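Local coordinates for protein DNA polymerase sliding clamp 2 (Sulfolobus tokodaii, PDB 3AIZ) that serves as a sliding-clamp subunit that joins others in a ring around DNA and tethers DNA polymerase and other processing proteins to it, at residues N131-V142 and P186-S196; I146-V157 and L168-S179. All blocks are in the same frame, centred on the assembly; numbering follows the deposited sequence.

Interaction 1. Residues N131-V142 and P186-S196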
loop_
_atom_site.group_PDB
_atom_site.type_symbol
_atom_site.label_atom_id
_atom_site.label_comp_id
_atom_site.label_asym_id
_atom_site.label_seq_id
_atom_site.Cartn_x
_atom_site.Cartn_y
_atom_site.Cartn_z
ATOM N N ASN A 131 -46.590 24.415 12.331
ATOM C CA ASN A 131 -46.553 23.832 13.663
ATOM C C ASN A 131 -46.164 22.360 13.613
ATOM O O ASN A 131 -46.931 21.518 13.144
ATOM C CB ASN A 131 -47.903 23.990 14.363
ATOM C CG ASN A 131 -47.938 23.307 15.719
ATOM O OD1 ASN A 131 -46.976 23.371 16.485
ATOM N ND2 ASN A 131 -49.052 22.648 16.021
ATOM N N LEU A 132 -44.963 22.059 14.093
ATOM C CA LEU A 132 -44.487 20.683 14.155
ATOM C C LEU A 132 -45.200 19.919 15.266
ATOM O O LEU A 132 -44.805 19.984 16.431
ATOM C CB LEU A 132 -42.972 20.649 14.364
ATOM C CG LEU A 132 -42.090 20.640 13.112
ATOM C CD1 LEU A 132 -42.768 21.342 11.946
ATOM C CD2 LEU A 132 -40.747 21.286 13.412
ATOM N N SER A 133 -46.255 19.200 14.896
ATOM C CA SER A 133 -47.038 18.431 15.854
ATOM C C SER A 133 -46.169 17.391 16.551
ATOM O O SER A 133 -46.327 17.133 17.743
ATOM C CB SER A 133 -48.203 17.733 15.150
ATOM O OG SER A 133 -48.943 18.642 14.355
ATOM N N VAL A 134 -45.250 16.801 15.797
ATOM C CA VAL A 134 -44.400 15.739 16.316
ATOM C C VAL A 134 -42.922 16.073 16.161
ATOM O O VAL A 134 -42.464 16.411 15.070
ATOM C CB VAL A 134 -44.676 14.402 15.603
ATOM C CG1 VAL A 134 -43.737 13.323 16.117
ATOM C CG2 VAL A 134 -46.127 13.990 15.792
ATOM N N THR A 135 -42.182 15.980 17.260
ATOM C CA THR A 135 -40.735 16.146 17.227
ATOM C C THR A 135 -40.066 15.042 18.035
ATOM O O THR A 135 -40.538 14.673 19.108
ATOM C CB THR A 135 -40.294 17.516 17.789
ATOM O OG1 THR A 135 -40.741 17.651 19.145
ATOM C CG2 THR A 135 -40.869 18.650 16.954
ATOM N N PHE A 136 -38.971 14.506 17.510
ATOM C CA PHE A 136 -38.197 13.514 18.242
ATOM C C PHE A 136 -36.706 13.686 17.988
ATOM O O PHE A 136 -36.300 14.204 16.949
ATOM C CB PHE A 136 -38.650 12.091 17.898
ATOM C CG PHE A 136 -38.519 11.738 16.442
ATOM C CD1 PHE A 136 -39.578 11.928 15.571
ATOM C CD2 PHE A 136 -37.344 11.197 15.948
ATOM C CE1 PHE A 136 -39.463 11.594 14.233
ATOM C CE2 PHE A 136 -37.223 10.862 14.612
ATOM C CZ PHE A 136 -38.284 11.059 13.755
ATOM N N THR A 137 -35.897 13.260 18.950
ATOM C CA THR A 137 -34.452 13.384 18.835
ATOM C C THR A 137 -33.802 12.010 18.886
ATOM O O THR A 137 -34.209 11.150 19.666
ATOM C CB THR A 137 -33.874 14.273 19.953
ATOM O OG1 THR A 137 -34.635 15.484 20.043
ATOM C CG2 THR A 137 -32.419 14.616 19.667
ATOM N N THR A 138 -32.795 11.803 18.047
ATOM C CA THR A 138 -32.102 10.524 17.995
ATOM C C THR A 138 -30.720 10.677 17.376
ATOM O O THR A 138 -30.451 11.649 16.673
ATOM C CB THR A 138 -32.901 9.486 17.185
ATOM O OG1 THR A 138 -32.188 8.244 17.165
ATOM C CG2 THR A 138 -33.108 9.968 15.759
ATOM N N ASP A 139 -29.845 9.714 17.645
ATOM C CA ASP A 139 -28.517 9.708 17.051
ATOM C C ASP A 139 -28.629 9.472 15.549
ATOM O O ASP A 139 -29.414 8.638 15.101
ATOM C CB ASP A 139 -27.644 8.633 17.699
ATOM C CG ASP A 139 -26.208 8.677 17.215
ATOM O OD1 ASP A 139 -25.361 9.275 17.913
ATOM O OD2 ASP A 139 -25.926 8.114 16.135
ATOM N N GLY A 140 -27.843 10.214 14.775
ATOM C CA GLY A 140 -27.905 10.148 13.327
ATOM C C GLY A 140 -27.667 8.765 12.751
ATOM O O GLY A 140 -28.177 8.435 11.681
ATOM N N ASP A 141 -26.887 7.952 13.458
ATOM C CA ASP A 141 -26.585 6.601 13.000
ATOM C C ASP A 141 -27.856 5.780 12.795
ATOM O O ASP A 141 -27.962 5.008 11.842
ATOM C CB ASP A 141 -25.641 5.897 13.977
ATOM C CG ASP A 141 -24.238 6.479 13.955
ATOM O OD1 ASP A 141 -23.696 6.686 12.847
ATOM O OD2 ASP A 141 -23.675 6.726 15.043
ATOM N N VAL A 142 -28.821 5.956 13.692
ATOM C CA VAL A 142 -30.093 5.255 13.585
ATOM C C VAL A 142 -30.815 5.644 12.302
ATOM O O VAL A 142 -31.262 4.783 11.545
ATOM C CB VAL A 142 -31.007 5.547 14.786
ATOM C CG1 VAL A 142 -32.339 4.837 14.617
ATOM C CG2 VAL A 142 -30.330 5.128 16.082
ATOM N N PRO A 186 -35.128 4.077 19.597
ATOM C CA PRO A 186 -33.822 4.601 20.004
ATOM C C PRO A 186 -33.920 6.064 20.401
ATOM O O PRO A 186 -32.910 6.677 20.748
ATOM C CB PRO A 186 -32.999 4.505 18.712
ATOM C CG PRO A 186 -34.003 4.156 17.597
ATOM C CD PRO A 186 -35.368 4.342 18.173
ATOM N N LEU A 187 -35.126 6.618 20.335
ATOM C CA LEU A 187 -35.337 8.043 20.566
ATOM C C LEU A 187 -34.838 8.488 21.936
ATOM O O LEU A 187 -35.160 7.878 22.955
ATOM C CB LEU A 187 -36.818 8.394 20.413
ATOM C CG LEU A 187 -37.497 7.928 19.123
ATOM C CD1 LEU A 187 -38.969 8.295 19.130
ATOM C CD2 LEU A 187 -36.804 8.511 17.905
ATOM N N LYS A 188 -34.044 9.553 21.950
ATOM C CA LYS A 188 -33.598 10.158 23.195
ATOM C C LYS A 188 -34.720 11.001 23.789
ATOM O O LYS A 188 -34.794 11.194 25.002
ATOM C CB LYS A 188 -32.362 11.026 22.957
ATOM C CG LYS A 188 -31.183 10.282 22.358
ATOM C CD LYS A 188 -29.974 11.192 22.231
ATOM C CE LYS A 188 -28.769 10.439 21.691
ATOM N NZ LYS A 188 -27.563 11.310 21.629
ATOM N N SER A 189 -35.592 11.503 22.918
ATOM C CA SER A 189 -36.738 12.300 23.340
ATOM C C SER A 189 -37.855 12.232 22.305
ATOM O O SER A 189 -37.597 12.126 21.107
ATOM C CB SER A 189 -36.328 13.756 23.568
ATOM O OG SER A 189 -35.981 14.383 22.346
ATOM N N LEU A 190 -39.096 12.295 22.774
ATOM C CA LEU A 190 -40.254 12.243 21.889
ATOM C C LEU A 190 -41.357 13.183 22.368
ATOM O O LEU A 190 -41.813 13.094 23.506
ATOM C CB LEU A 190 -40.786 10.812 21.788
ATOM C CG LEU A 190 -42.039 10.606 20.933
ATOM C CD1 LEU A 190 -41.790 11.042 19.499
ATOM C CD2 LEU A 190 -42.487 9.156 20.982
ATOM N N ASN A 191 -41.779 14.087 21.489
ATOM C CA ASN A 191 -42.828 15.045 21.813
ATOM C C ASN A 191 -43.972 14.975 20.808
ATOM O O ASN A 191 -43.836 15.417 19.668
ATOM C CB ASN A 191 -42.258 16.465 21.863
ATOM C CG ASN A 191 -41.166 16.622 22.909
ATOM O OD1 ASN A 191 -41.108 15.869 23.882
ATOM N ND2 ASN A 191 -40.296 17.607 22.713
ATOM N N VAL A 192 -45.099 14.416 21.236
ATOM C CA VAL A 192 -46.244 14.238 20.351
ATOM C C VAL A 192 -47.436 15.080 20.797
ATOM O O VAL A 192 -48.265 14.629 21.588
ATOM C CB VAL A 192 -46.669 12.759 20.271
ATOM C CG1 VAL A 192 -47.814 12.589 19.288
ATOM C CG2 VAL A 192 -45.485 11.892 19.871
ATOM N N GLU A 193 -47.516 16.303 20.281
ATOM C CA GLU A 193 -48.618 17.203 20.604
ATOM C C GLU A 193 -49.956 16.611 20.175
ATOM O O GLU A 193 -50.992 16.889 20.780
ATOM C CB GLU A 193 -48.410 18.567 19.945
ATOM C CG GLU A 193 -47.143 19.286 20.386
ATOM C CD GLU A 193 -47.013 20.671 19.774
ATOM O OE1 GLU A 193 -47.876 21.042 18.949
ATOM O OE2 GLU A 193 -46.047 21.386 20.119
ATOM N N SER A 194 -49.926 15.790 19.131
ATOM C CA SER A 194 -51.129 15.136 18.626
ATOM C C SER A 194 -50.781 14.139 17.526
ATOM O O SER A 194 -49.847 14.361 16.759
ATOM C CB SER A 194 -52.125 16.173 18.098
ATOM O OG SER A 194 -51.567 16.929 17.037
ATOM N N PRO A 195 -51.536 13.033 17.450
ATOM C CA PRO A 195 -51.311 12.016 16.417
ATOM C C PRO A 195 -51.178 12.653 15.040
ATOM O O PRO A 195 -52.058 13.407 14.626
ATOM C CB PRO A 195 -52.581 11.167 16.489
ATOM C CG PRO A 195 -53.023 11.290 17.905
ATOM C CD PRO A 195 -52.668 12.691 18.329
ATOM N N SER A 196 -50.086 12.355 14.343
ATOM C CA SER A 196 -49.818 12.971 13.049
ATOM C C SER A 196 -49.322 11.956 12.027
ATOM O O SER A 196 -48.819 10.893 12.386
ATOM C CB SER A 196 -48.798 14.101 13.201
ATOM O OG SER A 196 -49.232 15.053 14.156
HETATM O O HOH W 1 -43.851 19.224 18.982
HETATM O O HOH W 2 -38.137 16.395 20.700
#

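Interaction 2. Residues I146-V157 and L168-S179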
loop_
_atom_site.group_PDB
_atom_site.type_symbol
_atom_site.label_atom_id
_atom_site.label_comp_id
_atom_site.label_asym_id
_atom_site.label_seq_id
_atom_site.Cartn_x
_atom_site.Cartn_y
_atom_site.Cartn_z
ATOM N N ILE A 146 -31.996 3.467 9.087
ATOM C CA ILE A 146 -33.334 3.503 8.506
ATOM C C ILE A 146 -33.277 3.858 7.023
ATOM O O ILE A 146 -34.078 3.369 6.226
ATOM C CB ILE A 146 -34.240 4.506 9.242
ATOM C CG1 ILE A 146 -34.479 4.046 10.682
ATOM C CG2 ILE A 146 -35.561 4.671 8.512
ATOM C CD1 ILE A 146 -35.386 4.960 11.471
ATOM N N ALA A 147 -32.324 4.708 6.655
ATOM C CA ALA A 147 -32.136 5.078 5.259
ATOM C C ALA A 147 -31.725 3.858 4.439
ATOM O O ALA A 147 -32.196 3.661 3.321
ATOM C CB ALA A 147 -31.098 6.180 5.135
ATOM N N ARG A 148 -30.841 3.044 5.007
ATOM C CA ARG A 148 -30.418 1.805 4.369
ATOM C C ARG A 148 -31.605 0.862 4.189
ATOM O O ARG A 148 -31.770 0.246 3.136
ATOM C CB ARG A 148 -29.331 1.125 5.198
ATOM C CG ARG A 148 -29.107 -0.335 4.850
ATOM C CD ARG A 148 -28.616 -1.099 6.063
ATOM N NE ARG A 148 -29.531 -0.951 7.191
ATOM C CZ ARG A 148 -29.229 -1.263 8.446
ATOM N NH1 ARG A 148 -28.027 -1.742 8.741
ATOM N NH2 ARG A 148 -30.125 -1.092 9.408
ATOM N N ASP A 149 -32.428 0.752 5.226
ATOM C CA ASP A 149 -33.630 -0.067 5.161
ATOM C C ASP A 149 -34.528 0.400 4.024
ATOM O O ASP A 149 -34.954 -0.396 3.189
ATOM C CB ASP A 149 -34.396 -0.005 6.482
ATOM C CG ASP A 149 -33.618 -0.600 7.637
ATOM O OD1 ASP A 149 -32.573 -1.238 7.388
ATOM O OD2 ASP A 149 -34.055 -0.432 8.795
ATOM N N LEU A 150 -34.810 1.699 4.000
ATOM C CA LEU A 150 -35.690 2.277 2.991
ATOM C C LEU A 150 -35.144 2.093 1.578
ATOM O O LEU A 150 -35.909 1.941 0.626
ATOM C CB LEU A 150 -35.929 3.762 3.279
ATOM C CG LEU A 150 -36.661 4.065 4.589
ATOM C CD1 LEU A 150 -36.636 5.554 4.899
ATOM C CD2 LEU A 150 -38.089 3.540 4.545
ATOM N N SER A 151 -33.821 2.102 1.444
ATOM C CA SER A 151 -33.193 1.938 0.138
ATOM C C SER A 151 -33.345 0.506 -0.364
ATOM O O SER A 151 -32.823 0.148 -1.421
ATOM C CB SER A 151 -31.712 2.319 0.193
ATOM O OG SER A 151 -30.955 1.325 0.860
ATOM N N LEU A 152 -34.062 -0.311 0.399
ATOM C CA LEU A 152 -34.299 -1.697 0.017
ATOM C C LEU A 152 -35.694 -1.905 -0.560
ATOM O O LEU A 152 -35.857 -2.594 -1.565
ATOM C CB LEU A 152 -34.091 -2.633 1.209
ATOM C CG LEU A 152 -32.648 -2.908 1.635
ATOM C CD1 LEU A 152 -32.618 -3.796 2.868
ATOM C CD2 LEU A 152 -31.872 -3.541 0.495
ATOM N N VAL A 153 -36.697 -1.304 0.071
ATOM C CA VAL A 153 -38.082 -1.613 -0.266
ATOM C C VAL A 153 -38.823 -0.520 -1.043
ATOM O O VAL A 153 -38.715 -0.434 -2.265
ATOM C CB VAL A 153 -38.896 -1.973 0.994
ATOM C CG1 VAL A 153 -40.171 -2.698 0.605
ATOM C CG2 VAL A 153 -38.065 -2.828 1.931
ATOM N N GLY A 154 -39.569 0.310 -0.323
ATOM C CA GLY A 154 -40.565 1.177 -0.930
ATOM C C GLY A 154 -40.084 2.285 -1.846
ATOM O O GLY A 154 -38.926 2.317 -2.264
ATOM N N GLU A 155 -40.998 3.199 -2.161
ATOM C CA GLU A 155 -40.694 4.366 -2.979
ATOM C C GLU A 155 -41.199 5.627 -2.281
ATOM O O GLU A 155 -40.742 6.736 -2.562
ATOM C CB GLU A 155 -41.324 4.226 -4.367
ATOM C CG GLU A 155 -40.858 5.267 -5.374
ATOM C CD GLU A 155 -41.240 4.910 -6.801
ATOM O OE1 GLU A 155 -41.724 3.780 -7.024
ATOM O OE2 GLU A 155 -41.051 5.758 -7.699
ATOM N N GLU A 156 -42.145 5.441 -1.364
ATOM C CA GLU A 156 -42.641 6.522 -0.520
ATOM C C GLU A 156 -42.653 6.078 0.936
ATOM O O GLU A 156 -43.146 4.997 1.258
ATOM C CB GLU A 156 -44.056 6.927 -0.928
ATOM C CG GLU A 156 -44.164 7.600 -2.282
ATOM C CD GLU A 156 -45.582 8.049 -2.583
ATOM O OE1 GLU A 156 -46.483 7.757 -1.766
ATOM O OE2 GLU A 156 -45.795 8.695 -3.632
ATOM N N VAL A 157 -42.114 6.914 1.815
ATOM C CA VAL A 157 -42.131 6.625 3.242
ATOM C C VAL A 157 -43.314 7.308 3.908
ATOM O O VAL A 157 -43.514 8.511 3.749
ATOM C CB VAL A 157 -40.850 7.110 3.940
ATOM C CG1 VAL A 157 -40.906 6.785 5.423
ATOM C CG2 VAL A 157 -39.629 6.479 3.307
ATOM N N LEU A 168 -42.572 4.292 10.640
ATOM C CA LEU A 168 -42.254 4.521 9.234
ATOM C C LEU A 168 -42.615 3.285 8.416
ATOM O O LEU A 168 -42.307 2.163 8.816
ATOM C CB LEU A 168 -40.772 4.864 9.056
ATOM C CG LEU A 168 -40.261 6.156 9.700
ATOM C CD1 LEU A 168 -40.036 5.969 11.194
ATOM C CD2 LEU A 168 -38.980 6.618 9.029
ATOM N N SER A 169 -43.267 3.491 7.275
ATOM C CA SER A 169 -43.755 2.377 6.464
ATOM C C SER A 169 -43.565 2.595 4.967
ATOM O O SER A 169 -43.761 3.698 4.460
ATOM C CB SER A 169 -45.236 2.121 6.751
ATOM O OG SER A 169 -45.438 1.739 8.099
ATOM N N THR A 170 -43.190 1.530 4.265
ATOM C CA THR A 170 -43.086 1.560 2.811
ATOM C C THR A 170 -43.562 0.242 2.212
ATOM O O THR A 170 -43.605 -0.780 2.896
ATOM C CB THR A 170 -41.644 1.827 2.343
ATOM O OG1 THR A 170 -40.780 0.792 2.829
ATOM C CG2 THR A 170 -41.159 3.167 2.857
ATOM N N GLU A 171 -43.916 0.274 0.932
ATOM C CA GLU A 171 -44.411 -0.910 0.241
ATOM C C GLU A 171 -44.041 -0.865 -1.236
ATOM O O GLU A 171 -44.280 0.134 -1.912
ATOM C CB GLU A 171 -45.930 -1.026 0.403
ATOM C CG GLU A 171 -46.544 -2.279 -0.217
ATOM C CD GLU A 171 -46.684 -2.190 -1.731
ATOM O OE1 GLU A 171 -46.944 -1.079 -2.241
ATOM O OE2 GLU A 171 -46.541 -3.235 -2.407
ATOM N N GLU A 172 -43.460 -1.950 -1.736
ATOM C CA GLU A 172 -43.108 -2.035 -3.148
ATOM C C GLU A 172 -43.025 -3.476 -3.639
ATOM O O GLU A 172 -42.338 -4.305 -3.044
ATOM C CB GLU A 172 -41.784 -1.322 -3.423
ATOM C CG GLU A 172 -41.398 -1.302 -4.894
ATOM C CD GLU A 172 -40.014 -0.735 -5.133
ATOM O OE1 GLU A 172 -39.914 0.367 -5.714
ATOM O OE2 GLU A 172 -39.026 -1.390 -4.740
ATOM N N ALA A 173 -43.729 -3.760 -4.731
ATOM C CA ALA A 173 -43.666 -5.064 -5.384
ATOM C C ALA A 173 -43.898 -6.223 -4.418
ATOM O O ALA A 173 -43.203 -7.239 -4.477
ATOM C CB ALA A 173 -42.333 -5.232 -6.106
ATOM N N GLY A 174 -44.877 -6.068 -3.533
ATOM C CA GLY A 174 -45.229 -7.119 -2.598
ATOM C C GLY A 174 -44.374 -7.125 -1.347
ATOM O O GLY A 174 -44.701 -7.791 -0.365
ATOM N N ARG A 175 -43.271 -6.385 -1.383
ATOM C CA ARG A 175 -42.397 -6.273 -0.221
ATOM C C ARG A 175 -42.827 -5.125 0.687
ATOM O O ARG A 175 -43.337 -4.106 0.222
ATOM C CB ARG A 175 -40.934 -6.129 -0.649
ATOM C CG ARG A 175 -40.333 -7.427 -1.167
ATOM C CD ARG A 175 -38.872 -7.279 -1.548
ATOM N NE ARG A 175 -38.690 -6.402 -2.699
ATOM C CZ ARG A 175 -38.080 -5.223 -2.647
ATOM N NH1 ARG A 175 -37.584 -4.783 -1.499
ATOM N NH2 ARG A 175 -37.960 -4.487 -3.744
ATOM N N THR A 176 -42.626 -5.306 1.987
ATOM C CA THR A 176 -43.094 -4.346 2.978
ATOM C C THR A 176 -42.023 -4.032 4.015
ATOM O O THR A 176 -41.242 -4.902 4.395
ATOM C CB THR A 176 -44.355 -4.868 3.698
ATOM O OG1 THR A 176 -45.514 -4.224 3.158
ATOM C CG2 THR A 176 -44.279 -4.593 5.194
ATOM N N TYR A 177 -41.991 -2.781 4.462
ATOM C CA TYR A 177 -41.086 -2.367 5.528
ATOM C C TYR A 177 -41.823 -1.517 6.554
ATOM O O TYR A 177 -42.640 -0.670 6.196
ATOM C CB TYR A 177 -39.899 -1.588 4.963
ATOM C CG TYR A 177 -39.036 -0.941 6.024
ATOM C CD1 TYR A 177 -38.092 -1.679 6.725
ATOM C CD2 TYR A 177 -39.164 0.408 6.325
ATOM C CE1 TYR A 177 -37.301 -1.093 7.694
ATOM C CE2 TYR A 177 -38.377 1.002 7.292
ATOM C CZ TYR A 177 -37.447 0.248 7.972
ATOM O OH TYR A 177 -36.660 0.836 8.937
ATOM N N LYS A 178 -41.529 -1.748 7.828
ATOM C CA LYS A 178 -42.150 -0.985 8.903
ATOM C C LYS A 178 -41.289 -0.986 10.162
ATOM O O LYS A 178 -41.186 -1.999 10.854
ATOM C CB LYS A 178 -43.541 -1.536 9.219
ATOM C CG LYS A 178 -44.281 -0.761 10.300
ATOM C CD LYS A 178 -45.638 -1.379 10.595
ATOM C CE LYS A 178 -46.511 -1.421 9.348
ATOM N NZ LYS A 178 -47.819 -2.089 9.607
ATOM N N SER A 179 -40.672 0.155 10.453
ATOM C CA SER A 179 -39.869 0.304 11.662
ATOM C C SER A 179 -40.616 1.113 12.716
ATOM O O SER A 179 -41.471 1.937 12.389
ATOM C CB SER A 179 -38.526 0.965 11.345
ATOM O OG SER A 179 -38.708 2.229 10.732
#

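Interaction 1. Residues N131-V142 and P186-S196
Asn-191 N donates to Thr-135 O over 2.7 Å, and the return bond from Thr-135 N to Asn-191 O completes the two-bond ring of an antiparallel hydrogen-bonded pair. The strands 134-138 and 189-192 run almost exactly antiparallel, at 176°. Toward one end Glu-193 N reaches Ser-133 O; toward the other, Thr-137 faces two residues at once. Its N gives a bond to Ser-189 O while its O takes one from Lys-188 N, so the extra residue forms a classic beta bulge.

Thr-135, Thr-137, Ser-189 and Asn-191 make up the polar face of the pair. Thr-137 OG1 donates to Ser-189 OG at 2.9 Å; it lies beside its own backbone N (chi1 -48°), while the serine hydroxyl sits between its N and carbonyl carbon (chi1 68°), and these settings bring the two oxygens together. A water 3.3 Å from Thr-135 OG1 is bound more weakly to Ser-189 OG, bridging the two strands. Lys-188 stretches out fully, and its NZ is hydrogen-bonded to Gln-216 O and Asn-217 OD1.

The other face is apolar. Phe-136 CB meets Leu-190 CD1 at 3.7 Å, and its ring is approached at CD2 by Leu-187 CD2, neither squarely over the face nor at the edge. Further along, Val-134 CG2 lies 4.1 Å from Val-192 CG1. Val-166 of strand 165-172 touches both Phe-136 and Leu-190. Beyond the strand, Val-142 CG1 packs on Pro-186 CG at 3.5 Å. Asp-139 OD2 accepts from Asp-141 N as the N-cap of the helix that follows.

Strands 218-223, 134-138 and 186-192 run antiparallel in turn, with one polar and one apolar face, as part of the beta sheet of the PCNA C-terminal domain.

Interaction 2. Residues I146-V157 and L168-S179
Tyr-177 lies across Asp-149 at about a right angle, where the antiparallel hairpin of strands 168-172 and 175-179, closed by a type I' turn from Glu-172 to Arg-175, packs against the last turn of helix 140-150. The carboxylate and the ring are turned 60° apart. Asp-149 CB comes within 3.3 Å of Tyr-177 CE1, and OD2 lies 2.9 Å from Tyr-177 OH; the same OD2 is hydrogen-bonded to Tyr-105 of the neighbouring sliding clamp C chain. With CG opposite its backbone N (chi1 171°), the tyrosine carries its ring toward the helix. Leu-150 also crosses it at roughly a right angle, with CD2 3.8 Å from Tyr-177 CE2 and 3.5 Å from Thr-170 CG2. Ile-146 CG2 meets Leu-168 CD2, again crosswise.

Past the helix, Val-153 lies along strand 175-179, with CG2 on Tyr-177 CB and CG1 3.7 Å from Arg-175 CB. Gly-154 CA lies 3.5 Å from Thr-170 CB, and Thr-170 OG1 takes a weak bond from Gly-154 N. The Arg-175 side chain bends at chi3 (-67°); NH2 forms a salt bridge with Glu-172 OE2, and NH1 donates to Leu-152 O at 2.8 Å, with that oxygen in the guanidinium plane but the donor above the carbonyl plane.

Helix 140-150 is common to both contacts: interaction 1 takes in its first turn and interaction 2 its last, and their centres lie about 20 Å apart. Strand 175-183 of interaction 2 is followed in the chain by strand 186-192 of interaction 1, and the two are neighbours in the same sheet. The sliding clamp C chain reaches both. Its Tyr-105 touches both contacts, packing on Pro-186 in interaction 1, while its Val-104 touches Val-142. The main share falls to interaction 2, where residues Thr-176 to Ser-179 pair antiparallel with a strand of that chain and carry the sheet across the subunit interface.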